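Sensor histidine kinase CusS (PDB 5KU5) senses copper and silver ions in the periplasm through this domain and, as a histidine kinase, activates the response regulator CusR by phosphorylation. Local coordinates at residues Asn12-Ile17 with Arg112-Pro117; Val61-Ser64 with Pro68-Arg71. All coordinates share one frame; numbering follows the deposited sequence. Where two conformers were deposited one is given.

How the contacts relate
Both contacts reach the same antiparallel sheet of the periplasmic sensor domain. In contact 1 the long helix 2-25 lies against strand 111-122; in contact 2 the loop after the edge strand 60-63 folds back on that strand. Their centres are about 15 Å apart, and the nearest atoms, about 5 Å apart, do not touch. Strand 125-135 is met by both: L14 of contact 1 packs on I132 and L134, whereas I70 of contact 2 packs on Y131 and A133, the alternate residues. Neither contact belongs to a metal site. The R112 side chain is about 8 Å from a bound silver ion, and that of P68 about 11 Å from one.

Contact 1 (Asn12-Ile17 with Arg112-Pro117); sequences NDLKEI and RMINLP
L14 holds CG beside its own backbone N and opposite the carbonyl carbon (chi1 -69°), while I114 places CG1 between backbone N and carbonyl carbon (chi1 57°) and extends it, bringing CD1 to the helix. The two meet through unlike parts: the CD1 methyl of I114 reaches CB of L14, near the helix backbone, at 3.9 Å. Beyond that point L14 runs on toward the preceding part of the strand, where its own CD1 lies 4.1 Å from the backbone O of R112 and 4.4 Å from R112 CB. L14 thus spans two successive inward-facing positions of the strand, with no hydrogen bond between the segments. This is helix-on-sheet packing in the PDC (PAS-like) fold, the long N-terminal helix covering a face of the antiparallel sheet; L14 also touches I132 and L134 of the adjoining strand 125-135. R112 contributes its aliphatic base here, but its guanidinium leads away to salt bridges with D80 and, back on helix 2-25, D10. Along the helix, E16 is directed elsewhere: it packs on Y46 of the second subunit and makes a weak hydrogen bond to S47 of that subunit, a residue of the silver site.

Contact 2 (Val61-Ser64 with Pro68-Arg71); sequences VYHS and PDIR
An Asx turn in the loop that follows the edge strand 60-63 supplies one side of this contact, and the imidazole of H63 lies against it. D69 OD1 accepts a hydrogen bond from R71 N at 3.1 Å, the donor standing well above the carboxylate plane. CB of the same aspartate sits over the centre of the H63 ring in a CH-pi contact, 4.0 Å from the centroid and 13° off the normal, and D69 N lies over a face of the ring as well, 3.8 Å from ND1. The ring and carboxylate planes are nearly parallel, 9° apart, but the two ionisable groups are not in contact, OD1 of D69 lying 5.1 Å from ND1 of H63. D69 CG stands anti to the backbone N (chi1 -178°), carrying the carboxylate past the ring to T60 and S52, whose hydroxyls bind OD2 and OD1. ND1 of H63 instead gives a weak bond to S64 O. A water lies between the backbone oxygens, 2.8 Å from S64 O and 2.9 Å from P68 O, and can link the two segments. Replacing H63 by an alanine would probably strip the cover from the D69 methylene and leave S64 O without its weak imidazole donor. The D69 side chain accepting from the backbone N two residues on, at the start of the 3-10 segment 70-71, is the hallmark of an Asx turn.

Contact 1 (Asn12-Ile17 with Arg112-Pro117)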
loop_
_atom_site.group_PDB
_atom_site.type_symbol
_atom_site.label_atom_id
_atom_site.label_comp_id
_atom_site.label_asym_id
_atom_site.label_seq_id
_atom_site.Cartn_x
_atom_site.Cartn_y
_atom_site.Cartn_z
ATOM N N ASN A 12 9.537 2.099 4.624
ATOM C CA ASN A 12 9.294 0.829 3.940
ATOM C C ASN A 12 8.270 0.949 2.803
ATOM O O ASN A 12 8.487 0.414 1.713
ATOM C CB ASN A 12 8.851 -0.235 4.950
ATOM C CG ASN A 12 8.646 -1.599 4.316
ATOM O OD1 ASN A 12 7.566 -2.183 4.412
ATOM N ND2 ASN A 12 9.681 -2.110 3.654
ATOM N N ASP A 13 7.160 1.641 3.062
ATOM C CA ASP A 13 6.159 1.930 2.021
ATOM C C ASP A 13 6.760 2.765 0.887
ATOM O O ASP A 13 6.541 2.467 -0.287
ATOM C CB ASP A 13 4.937 2.659 2.603
ATOM C CG ASP A 13 4.106 1.785 3.542
ATOM O OD1 ASP A 13 4.371 0.566 3.648
ATOM O OD2 ASP A 13 3.171 2.325 4.178
ATOM N N LEU A 14 7.519 3.801 1.243
ATOM C CA LEU A 14 8.195 4.641 0.246
ATOM C C LEU A 14 9.230 3.870 -0.580
ATOM O O LEU A 14 9.380 4.132 -1.772
ATOM C CB LEU A 14 8.847 5.858 0.906
ATOM C CG LEU A 14 7.878 6.906 1.463
ATOM C CD1 LEU A 14 8.612 7.862 2.390
ATOM C CD2 LEU A 14 7.173 7.672 0.347
ATOM N N LYS A 15 9.928 2.920 0.046
ATOM C CA LYS A 15 10.877 2.068 -0.678
ATOM C C LYS A 15 10.177 1.272 -1.785
ATOM O O LYS A 15 10.649 1.242 -2.921
ATOM C CB LYS A 15 11.603 1.119 0.281
ATOM C CG LYS A 15 12.723 0.319 -0.374
ATOM C CD LYS A 15 13.381 -0.637 0.604
ATOM C CE LYS A 15 14.384 -1.519 -0.115
ATOM N NZ LYS A 15 15.061 -2.455 0.822
ATOM N N GLU A 16 9.047 0.649 -1.451
ATOM C CA GLU A 16 8.290 -0.150 -2.420
ATOM C C GLU A 16 7.656 0.700 -3.520
ATOM O O GLU A 16 7.667 0.299 -4.685
ATOM C CB GLU A 16 7.229 -0.997 -1.719
ATOM C CG GLU A 16 7.830 -2.089 -0.847
ATOM C CD GLU A 16 6.792 -2.910 -0.107
ATOM O OE1 GLU A 16 5.583 -2.789 -0.406
ATOM O OE2 GLU A 16 7.187 -3.691 0.782
ATOM N N ILE A 17 7.122 1.867 -3.156
ATOM C CA ILE A 17 6.596 2.820 -4.145
ATOM C C ILE A 17 7.716 3.293 -5.068
ATOM O O ILE A 17 7.526 3.379 -6.277
ATOM C CB ILE A 17 5.904 4.038 -3.484
ATOM C CG1 ILE A 17 4.615 3.604 -2.774
ATOM C CG2 ILE A 17 5.574 5.120 -4.518
ATOM C CD1 ILE A 17 4.190 4.536 -1.659
ATOM N N ARG A 112 5.497 12.610 4.524
ATOM C CA ARG A 112 6.911 12.242 4.510
ATOM C C ARG A 112 7.312 12.170 3.049
ATOM O O ARG A 112 6.678 11.439 2.274
ATOM C CB ARG A 112 7.169 10.898 5.199
ATOM C CG ARG A 112 7.654 11.048 6.626
ATOM C CD ARG A 112 8.084 9.736 7.260
ATOM N NE ARG A 112 8.503 10.000 8.636
ATOM C CZ ARG A 112 7.710 10.029 9.708
ATOM N NH1 ARG A 112 6.410 9.744 9.634
ATOM N NH2 ARG A 112 8.242 10.326 10.889
ATOM N N MET A 113 8.357 12.919 2.684
ATOM C CA MET A 113 8.785 13.049 1.292
ATOM C C MET A 113 10.215 12.559 1.092
ATOM O O MET A 113 11.085 12.811 1.926
ATOM C CB MET A 113 8.672 14.509 0.834
ATOM C CG MET A 113 8.993 14.741 -0.639
ATOM S SD MET A 113 10.739 15.064 -0.977
ATOM C CE MET A 113 10.920 16.708 -0.289
ATOM N N ILE A 114 10.436 11.867 -0.025
ATOM C CA ILE A 114 11.767 11.518 -0.510
ATOM C C ILE A 114 11.818 11.845 -1.996
ATOM O O ILE A 114 10.778 12.068 -2.627
ATOM C CB ILE A 114 12.118 10.027 -0.293
ATOM C CG1 ILE A 114 11.091 9.093 -0.952
ATOM C CG2 ILE A 114 12.227 9.724 1.196
ATOM C CD1 ILE A 114 11.619 7.695 -1.183
ATOM N N ASN A 115 13.025 11.873 -2.549
ATOM C CA ASN A 115 13.212 12.021 -3.989
ATOM C C ASN A 115 14.394 11.202 -4.485
ATOM O O ASN A 115 15.310 10.907 -3.720
ATOM C CB ASN A 115 13.392 13.496 -4.363
ATOM C CG ASN A 115 14.594 14.128 -3.683
ATOM O OD1 ASN A 115 15.697 14.114 -4.224
ATOM N ND2 ASN A 115 14.390 14.659 -2.483
ATOM N N LEU A 116 14.361 10.841 -5.768
ATOM C CA LEU A 116 15.442 10.082 -6.398
ATOM C C LEU A 116 15.518 10.349 -7.905
ATOM O O LEU A 116 14.498 10.684 -8.521
ATOM C CB LEU A 116 15.274 8.577 -6.151
ATOM C CG LEU A 116 14.094 7.836 -6.804
ATOM C CD1 LEU A 116 14.405 6.353 -6.954
ATOM C CD2 LEU A 116 12.800 8.039 -6.027
ATOM N N PRO A 117 16.720 10.192 -8.505
ATOM C CA PRO A 117 16.807 10.246 -9.965
ATOM C C PRO A 117 16.124 9.031 -10.589
ATOM O O PRO A 117 16.188 7.937 -10.024
ATOM C CB PRO A 117 18.321 10.223 -10.244
ATOM C CG PRO A 117 18.982 10.495 -8.934
ATOM C CD PRO A 117 18.046 9.958 -7.899
#

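Contact 2 (Val61-Ser64 with Pro68-Arg71)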
loop_
_atom_site.group_PDB
_atom_site.type_symbol
_atom_site.label_atom_id
_atom_site.label_comp_id
_atom_site.label_asym_id
_atom_site.label_seq_id
_atom_site.Cartn_x
_atom_site.Cartn_y
_atom_site.Cartn_z
ATOM N N VAL A 61 7.116 17.973 -14.988
ATOM C CA VAL A 61 6.502 17.378 -16.181
ATOM C C VAL A 61 5.159 16.724 -15.839
ATOM O O VAL A 61 4.239 16.737 -16.659
ATOM C CB VAL A 61 7.485 16.389 -16.871
ATOM C CG1 VAL A 61 6.777 15.348 -17.742
ATOM C CG2 VAL A 61 8.478 17.174 -17.711
ATOM N N TYR A 62 5.054 16.142 -14.645
ATOM C CA TYR A 62 3.798 15.569 -14.168
ATOM C C TYR A 62 3.706 15.663 -12.646
ATOM O O TYR A 62 4.719 15.577 -11.952
ATOM C CB TYR A 62 3.678 14.108 -14.620
ATOM C CG TYR A 62 2.493 13.376 -14.024
ATOM C CD1 TYR A 62 1.222 13.485 -14.590
ATOM C CD2 TYR A 62 2.638 12.593 -12.878
ATOM C CE1 TYR A 62 0.132 12.825 -14.037
ATOM C CE2 TYR A 62 1.556 11.930 -12.317
ATOM C CZ TYR A 62 0.307 12.048 -12.899
ATOM O OH TYR A 62 -0.762 11.387 -12.339
ATOM N N HIS A 63 2.487 15.851 -12.143
ATOM C CA HIS A 63 2.189 15.699 -10.720
ATOM C C HIS A 63 0.770 15.162 -10.524
ATOM O O HIS A 63 -0.055 15.231 -11.436
ATOM C CB HIS A 63 2.398 17.020 -9.966
ATOM C CG HIS A 63 1.449 18.109 -10.362
ATOM N ND1 HIS A 63 0.260 18.334 -9.702
ATOM C CD2 HIS A 63 1.519 19.041 -11.341
ATOM C CE1 HIS A 63 -0.364 19.356 -10.261
ATOM N NE2 HIS A 63 0.377 19.801 -11.260
ATOM N N SER A 64 0.500 14.619 -9.336
ATOM C CA SER A 64 -0.791 13.989 -9.032
ATOM C C SER A 64 -1.944 15.002 -9.072
ATOM O O SER A 64 -1.757 16.157 -8.689
ATOM C CB SER A 64 -0.752 13.308 -7.660
ATOM O OG SER A 64 0.247 12.305 -7.617
ATOM N N PRO A 68 -2.204 20.352 -5.284
ATOM C CA PRO A 68 -1.120 21.098 -5.919
ATOM C C PRO A 68 0.186 20.301 -5.969
ATOM O O PRO A 68 0.368 19.352 -5.197
ATOM C CB PRO A 68 -0.960 22.328 -5.018
ATOM C CG PRO A 68 -2.297 22.521 -4.399
ATOM C CD PRO A 68 -2.870 21.143 -4.230
ATOM N N ASP A 69 1.067 20.692 -6.887
ATOM C CA ASP A 69 2.391 20.083 -7.046
ATOM C C ASP A 69 3.154 20.150 -5.721
ATOM O O ASP A 69 3.349 21.241 -5.175
ATOM C CB ASP A 69 3.154 20.826 -8.157
ATOM C CG ASP A 69 4.537 20.243 -8.446
ATOM O OD1 ASP A 69 4.920 19.197 -7.880
ATOM O OD2 ASP A 69 5.251 20.857 -9.263
ATOM N N ILE A 70 3.564 18.987 -5.205
ATOM C CA ILE A 70 4.321 18.925 -3.939
ATOM C C ILE A 70 5.672 19.642 -3.994
ATOM O O ILE A 70 6.143 20.126 -2.964
ATOM C CB ILE A 70 4.513 17.481 -3.389
ATOM C CG1 ILE A 70 5.349 16.599 -4.333
ATOM C CG2 ILE A 70 3.161 16.856 -3.050
ATOM C CD1 ILE A 70 5.513 15.171 -3.852
ATOM N N ARG A 71 6.266 19.744 -5.185
ATOM C CA ARG A 71 7.524 20.489 -5.373
ATOM C C ARG A 71 7.430 21.976 -5.013
ATOM O O ARG A 71 8.452 22.598 -4.719
ATOM C CB ARG A 71 8.052 20.330 -6.804
ATOM C CG ARG A 71 8.529 18.917 -7.108
ATOM C CD ARG A 71 9.138 18.804 -8.492
ATOM N NE ARG A 71 10.389 19.566 -8.585
ATOM C CZ ARG A 71 10.662 20.542 -9.457
ATOM N NH1 ARG A 71 9.789 20.933 -10.392
ATOM N NH2 ARG A 71 11.852 21.136 -9.403
HETATM O O HOH W 1 -0.199 16.772 -6.420
#